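Local atomic coordinates of xylosidase (Xanthomonas axonopodis pv. citri, PDB entry 6XN2), a protein that probably hydrolyses the beta-1,4 linkages of xylan-derived xylo-oligosaccharides, as a glycoside hydrolase of family 43 that binds xylose units in its pocket. Residues Q315-L327 against L334-A346. Numbering follows the deposited sequence.
Sequences QQQWYLFYHDSVL and LRSIKMAPLAHAA. With XYP (beta-D-xylopyranose), chain E.
Lys338 runs extended across the Tyr322 ring to reach Asp324: its CB lies over one face, 3.9 Å from the ring centroid and 18° off the normal, and its NZ makes a salt bridge with Asp324 OD2 at 2.6 Å, coming in on the syn side, somewhat out of the carboxylate plane. Tyr356 gives that oxygen a second partner, while Asp324 OD1 accepts from Val326 N, closing an Asx turn as the strand ends. A water joins Lys338 NZ to Tyr322 OH, which also bonds Ser39. On the opposite face of the sheet, which Phe321 shares, Met339 meets two rings. Its CB covers a face of Phe321, and the bend at chi3 (-65°) carries CE over Tyr319, 3.7 Å from the ring centroid; Gln317 CG covers the opposite face. Where strand 317-324 begins, the edge of His344 meets the face of the five-membered ring of Trp318, planes at 73°, a T-shaped pair. At the other end, Arg335 CD sits over the His323 ring, 3.8 Å from its centroid; the guanidinium is salt-bridged to Asp67, and Arg335 NH2 makes a weak hydrogen bond with xylose O4 at 3.4 Å. Paired backbone bonds at Leu320-Ala340, Tyr322-Lys338 and Asp324-Ser336 define an antiparallel beta hairpin, consistent with part of a blade of the five-bladed beta-propeller of family 43, with Arg335 at the xylose pocket.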
loop_
_atom_site.group_PDB
_atom_site.type_symbol
_atom_site.label_atom_id
_atom_site.label_comp_id
_atom_site.label_asym_id
_atom_site.label_seq_id
_atom_site.Cartn_x
_atom_site.Cartn_y
_atom_site.Cartn_z
ATOM N N GLN A 315 12.953 12.497 9.350
ATOM C CA GLN A 315 13.847 13.045 10.338
ATOM C C GLN A 315 14.157 12.070 11.491
ATOM O O GLN A 315 14.734 11.030 11.293
ATOM C CB GLN A 315 13.404 14.442 10.809
ATOM C CG GLN A 315 13.347 15.470 9.696
ATOM C CD GLN A 315 13.071 16.896 10.136
ATOM O OE1 GLN A 315 13.052 17.198 11.290
ATOM N NE2 GLN A 315 12.869 17.762 9.191
ATOM N N GLN A 316 13.774 12.419 12.701
ATOM C CA GLN A 316 14.074 11.593 13.865
ATOM C C GLN A 316 13.104 10.462 14.156
ATOM O O GLN A 316 13.194 9.828 15.185
ATOM C CB GLN A 316 14.143 12.483 15.100
ATOM C CG GLN A 316 15.283 13.485 15.023
ATOM C CD GLN A 316 15.324 14.484 16.149
ATOM O OE1 GLN A 316 14.761 15.540 16.071
ATOM N NE2 GLN A 316 16.028 14.149 17.182
ATOM N N GLN A 317 12.239 10.140 13.226
ATOM C CA GLN A 317 11.166 9.199 13.548
ATOM C C GLN A 317 10.684 8.366 12.363
ATOM O O GLN A 317 10.433 8.906 11.285
ATOM C CB GLN A 317 9.980 9.969 14.135
ATOM C CG GLN A 317 8.828 9.099 14.580
ATOM C CD GLN A 317 9.208 8.204 15.733
ATOM O OE1 GLN A 317 9.665 8.679 16.773
ATOM N NE2 GLN A 317 9.034 6.898 15.552
ATOM N N TRP A 318 10.560 7.053 12.562
ATOM C CA TRP A 318 9.810 6.212 11.627
ATOM C C TRP A 318 8.329 6.357 11.920
ATOM O O TRP A 318 7.922 6.416 13.081
ATOM C CB TRP A 318 10.191 4.735 11.734
ATOM C CG TRP A 318 11.482 4.350 11.117
ATOM C CD1 TRP A 318 12.680 4.218 11.751
ATOM C CD2 TRP A 318 11.711 3.997 9.746
ATOM N NE1 TRP A 318 13.643 3.822 10.862
ATOM C CE2 TRP A 318 13.076 3.678 9.623
ATOM C CE3 TRP A 318 10.895 3.925 8.611
ATOM C CZ2 TRP A 318 13.650 3.297 8.409
ATOM C CZ3 TRP A 318 11.469 3.549 7.405
ATOM C CH2 TRP A 318 12.828 3.236 7.316
ATOM N N TYR A 319 7.521 6.328 10.895
ATOM C CA TYR A 319 6.111 6.384 11.102
ATOM C C TYR A 319 5.378 5.321 10.345
ATOM O O TYR A 319 5.810 4.907 9.326
ATOM C CB TYR A 319 5.549 7.699 10.606
ATOM C CG TYR A 319 6.012 8.910 11.302
ATOM C CD1 TYR A 319 5.378 9.371 12.415
ATOM C CD2 TYR A 319 7.067 9.609 10.831
ATOM C CE1 TYR A 319 5.796 10.499 13.047
ATOM C CE2 TYR A 319 7.509 10.738 11.456
ATOM C CZ TYR A 319 6.872 11.176 12.569
ATOM O OH TYR A 319 7.315 12.289 13.162
ATOM N N LEU A 320 4.293 4.861 10.937
ATOM C CA LEU A 320 3.316 4.032 10.257
ATOM C C LEU A 320 2.195 4.940 9.767
ATOM O O LEU A 320 1.590 5.673 10.554
ATOM C CB LEU A 320 2.754 2.947 11.186
ATOM C CG LEU A 320 1.609 2.135 10.564
ATOM C CD1 LEU A 320 2.164 1.257 9.467
ATOM C CD2 LEU A 320 0.819 1.306 11.577
ATOM N N PHE A 321 1.940 4.919 8.466
ATOM C CA PHE A 321 0.775 5.597 7.915
ATOM C C PHE A 321 -0.268 4.547 7.605
ATOM O O PHE A 321 0.046 3.518 7.020
ATOM C CB PHE A 321 1.136 6.388 6.661
ATOM C CG PHE A 321 2.004 7.574 6.932
ATOM C CD1 PHE A 321 3.357 7.416 7.174
ATOM C CD2 PHE A 321 1.465 8.851 6.950
ATOM C CE1 PHE A 321 4.166 8.517 7.426
ATOM C CE2 PHE A 321 2.269 9.953 7.201
ATOM C CZ PHE A 321 3.619 9.777 7.440
ATOM N N TYR A 322 -1.505 4.786 8.012
ATOM C CA TYR A 322 -2.540 3.785 7.821
ATOM C C TYR A 322 -3.860 4.496 7.637
ATOM O O TYR A 322 -3.884 5.723 7.505
ATOM C CB TYR A 322 -2.581 2.809 9.003
ATOM C CG TYR A 322 -2.892 3.443 10.344
ATOM C CD1 TYR A 322 -1.932 4.190 11.026
ATOM C CD2 TYR A 322 -4.141 3.268 10.946
ATOM C CE1 TYR A 322 -2.215 4.773 12.251
ATOM C CE2 TYR A 322 -4.434 3.845 12.176
ATOM C CZ TYR A 322 -3.465 4.593 12.825
ATOM O OH TYR A 322 -3.747 5.168 14.046
ATOM N N HIS A 323 -4.956 3.745 7.608
ATOM C CA HIS A 323 -6.269 4.376 7.546
ATOM C C HIS A 323 -7.319 3.601 8.336
ATOM O O HIS A 323 -7.116 2.439 8.701
ATOM C CB HIS A 323 -6.721 4.560 6.082
ATOM C CG HIS A 323 -7.086 3.286 5.373
ATOM N ND1 HIS A 323 -6.463 2.877 4.211
ATOM C CD2 HIS A 323 -8.027 2.349 5.643
ATOM C CE1 HIS A 323 -6.997 1.737 3.807
ATOM N NE2 HIS A 323 -7.941 1.390 4.664
ATOM N N ASP A 324 -8.439 4.252 8.622
ATOM C CA ASP A 324 -9.610 3.526 9.098
ATOM C C ASP A 324 -10.882 4.255 8.694
ATOM O O ASP A 324 -10.837 5.267 7.984
ATOM C CB ASP A 324 -9.556 3.292 10.618
ATOM C CG ASP A 324 -9.663 4.576 11.454
ATOM O OD1 ASP A 324 -10.198 5.609 10.997
ATOM O OD2 ASP A 324 -9.220 4.524 12.621
ATOM N N SER A 325 -12.014 3.745 9.155
ATOM C CA SER A 325 -13.302 4.266 8.728
ATOM C C SER A 325 -14.052 4.977 9.850
ATOM O O SER A 325 -15.275 5.074 9.811
ATOM C CB SER A 325 -14.158 3.126 8.171
ATOM O OG SER A 325 -13.611 2.623 6.965
ATOM N N VAL A 326 -13.324 5.476 10.845
ATOM C CA VAL A 326 -13.971 6.071 12.011
ATOM C C VAL A 326 -14.654 7.384 11.640
ATOM O O VAL A 326 -15.800 7.610 12.013
ATOM C CB VAL A 326 -12.965 6.302 13.164
ATOM C CG1 VAL A 326 -13.590 7.154 14.261
ATOM C CG2 VAL A 326 -12.505 4.962 13.731
ATOM N N LEU A 327 -13.959 8.223 10.878
ATOM C CA LEU A 327 -14.487 9.521 10.455
ATOM C C LEU A 327 -15.848 9.398 9.771
ATOM O O LEU A 327 -16.743 10.215 9.992
ATOM C CB LEU A 327 -13.494 10.209 9.516
ATOM C CG LEU A 327 -13.899 11.538 8.877
ATOM C CD1 LEU A 327 -14.133 12.628 9.920
ATOM C CD2 LEU A 327 -12.827 11.976 7.888
ATOM N N LEU A 334 -15.493 4.621 2.852
ATOM C CA LEU A 334 -15.179 6.027 3.107
ATOM C C LEU A 334 -14.170 6.134 4.243
ATOM O O LEU A 334 -14.525 6.064 5.422
ATOM C CB LEU A 334 -16.449 6.812 3.440
ATOM C CG LEU A 334 -17.546 6.735 2.375
ATOM C CD1 LEU A 334 -18.807 7.445 2.856
ATOM C CD2 LEU A 334 -17.059 7.310 1.042
ATOM N N ARG A 335 -12.920 6.275 3.923
ATOM C CA ARG A 335 -11.926 6.222 4.930
ATOM C C ARG A 335 -11.223 7.534 5.207
ATOM O O ARG A 335 -11.391 8.460 4.495
ATOM C CB ARG A 335 -10.924 5.172 4.445
ATOM C CG ARG A 335 -11.570 3.833 4.139
ATOM C CD ARG A 335 -10.761 2.879 3.282
ATOM N NE ARG A 335 -10.803 3.212 1.894
ATOM C CZ ARG A 335 -10.376 2.436 0.918
ATOM N NH1 ARG A 335 -9.854 1.266 1.162
ATOM N NH2 ARG A 335 -10.459 2.843 -0.310
ATOM N N SER A 336 -10.248 7.522 6.096
ATOM C CA SER A 336 -9.378 8.664 6.350
ATOM C C SER A 336 -8.010 8.141 6.762
ATOM O O SER A 336 -7.916 7.202 7.555
ATOM C CB SER A 336 -9.949 9.577 7.443
ATOM O OG SER A 336 -9.654 9.043 8.724
ATOM N N ILE A 337 -6.948 8.748 6.246
ATOM C CA ILE A 337 -5.617 8.277 6.595
ATOM C C ILE A 337 -5.139 8.852 7.926
ATOM O O ILE A 337 -5.601 9.901 8.379
ATOM C CB ILE A 337 -4.585 8.590 5.496
ATOM C CG1 ILE A 337 -4.325 10.097 5.393
ATOM C CG2 ILE A 337 -5.030 7.951 4.168
ATOM C CD1 ILE A 337 -3.035 10.445 4.663
ATOM N N LYS A 338 -4.223 8.125 8.554
ATOM C CA LYS A 338 -3.721 8.446 9.876
ATOM C C LYS A 338 -2.230 8.151 9.935
ATOM O O LYS A 338 -1.696 7.452 9.070
ATOM C CB LYS A 338 -4.459 7.624 10.936
ATOM C CG LYS A 338 -5.952 7.875 11.009
ATOM C CD LYS A 338 -6.590 6.992 12.081
ATOM C CE LYS A 338 -7.893 7.587 12.586
ATOM N NZ LYS A 338 -8.445 6.779 13.715
ATOM N N MET A 339 -1.552 8.617 10.954
ATOM C CA MET A 339 -0.153 8.284 11.164
ATOM C C MET A 339 0.128 8.045 12.628
ATOM O O MET A 339 -0.554 8.547 13.443
ATOM C CB MET A 339 0.792 9.344 10.634
ATOM C CG MET A 339 0.780 10.623 11.398
ATOM S SD MET A 339 1.612 11.948 10.526
ATOM C CE MET A 339 3.242 11.320 10.511
ATOM N N ALA A 340 1.154 7.266 12.908
ATOM C CA ALA A 340 1.593 6.938 14.244
ATOM C C ALA A 340 3.079 6.618 14.296
ATOM O O ALA A 340 3.612 6.076 13.398
ATOM C CB ALA A 340 0.804 5.781 14.781
ATOM N N PRO A 341 3.739 6.984 15.422
ATOM C CA PRO A 341 5.167 6.687 15.514
ATOM C C PRO A 341 5.459 5.197 15.578
ATOM O O PRO A 341 4.830 4.504 16.311
ATOM C CB PRO A 341 5.564 7.346 16.804
ATOM C CG PRO A 341 4.303 7.506 17.558
ATOM C CD PRO A 341 3.236 7.707 16.584
ATOM N N LEU A 342 6.423 4.739 14.814
ATOM C CA LEU A 342 6.783 3.354 14.768
ATOM C C LEU A 342 8.197 3.151 15.222
ATOM O O LEU A 342 9.052 3.932 14.955
ATOM C CB LEU A 342 6.605 2.802 13.361
ATOM C CG LEU A 342 7.023 1.399 12.985
ATOM C CD1 LEU A 342 6.183 0.869 11.882
ATOM C CD2 LEU A 342 8.458 1.366 12.556
ATOM N N ALA A 343 8.405 2.061 15.925
ATOM C CA ALA A 343 9.680 1.726 16.457
ATOM C C ALA A 343 10.248 0.382 16.104
ATOM O O ALA A 343 9.575 -0.603 16.219
ATOM C CB ALA A 343 9.583 1.787 17.955
ATOM N N HIS A 344 11.512 0.361 15.743
ATOM C CA HIS A 344 12.212 -0.870 15.522
ATOM C C HIS A 344 12.954 -1.109 16.794
ATOM O O HIS A 344 13.584 -0.229 17.310
ATOM C CB HIS A 344 13.260 -0.745 14.445
ATOM C CG HIS A 344 12.707 -0.535 13.091
ATOM N ND1 HIS A 344 12.454 0.710 12.582
ATOM C CD2 HIS A 344 12.342 -1.410 12.143
ATOM C CE1 HIS A 344 11.984 0.592 11.366
ATOM N NE2 HIS A 344 11.891 -0.685 11.086
ATOM N N ALA A 345 12.933 -2.321 17.282
ATOM C CA ALA A 345 13.660 -2.613 18.475
ATOM C C ALA A 345 15.087 -2.971 18.128
ATOM O O ALA A 345 15.425 -3.144 16.996
ATOM C CB ALA A 345 13.014 -3.745 19.211
ATOM N N ALA A 346 15.923 -3.101 19.136
ATOM C CA ALA A 346 17.320 -3.447 18.934
ATOM C C ALA A 346 17.524 -4.719 18.135
ATOM O O ALA A 346 18.476 -4.843 17.425
ATOM C CB ALA A 346 17.991 -3.581 20.271
HETATM O O1 XYP E . -9.095 -3.637 -1.649
HETATM C C1 XYP E . -8.692 -2.320 -1.352
HETATM C C2 XYP E . -7.473 -1.996 -2.189
HETATM C C3 XYP E . -7.202 -0.528 -2.269
HETATM C C4 XYP E . -8.470 0.225 -2.610
HETATM C C5 XYP E . -9.535 -0.122 -1.611
HETATM O O2 XYP E . -6.289 -2.604 -1.691
HETATM O O3 XYP E . -6.270 -0.455 -3.307
HETATM O O4 XYP E . -8.247 1.596 -2.530
HETATM O O5 XYP E . -9.795 -1.497 -1.631
HETATM O O HOH W 1 11.581 5.467 14.667
HETATM O O HOH W 2 -6.196 5.469 15.326
HETATM O O HOH W 3 -13.202 7.395 7.723
HETATM O O HOH W 4 -11.150 8.204 10.674
#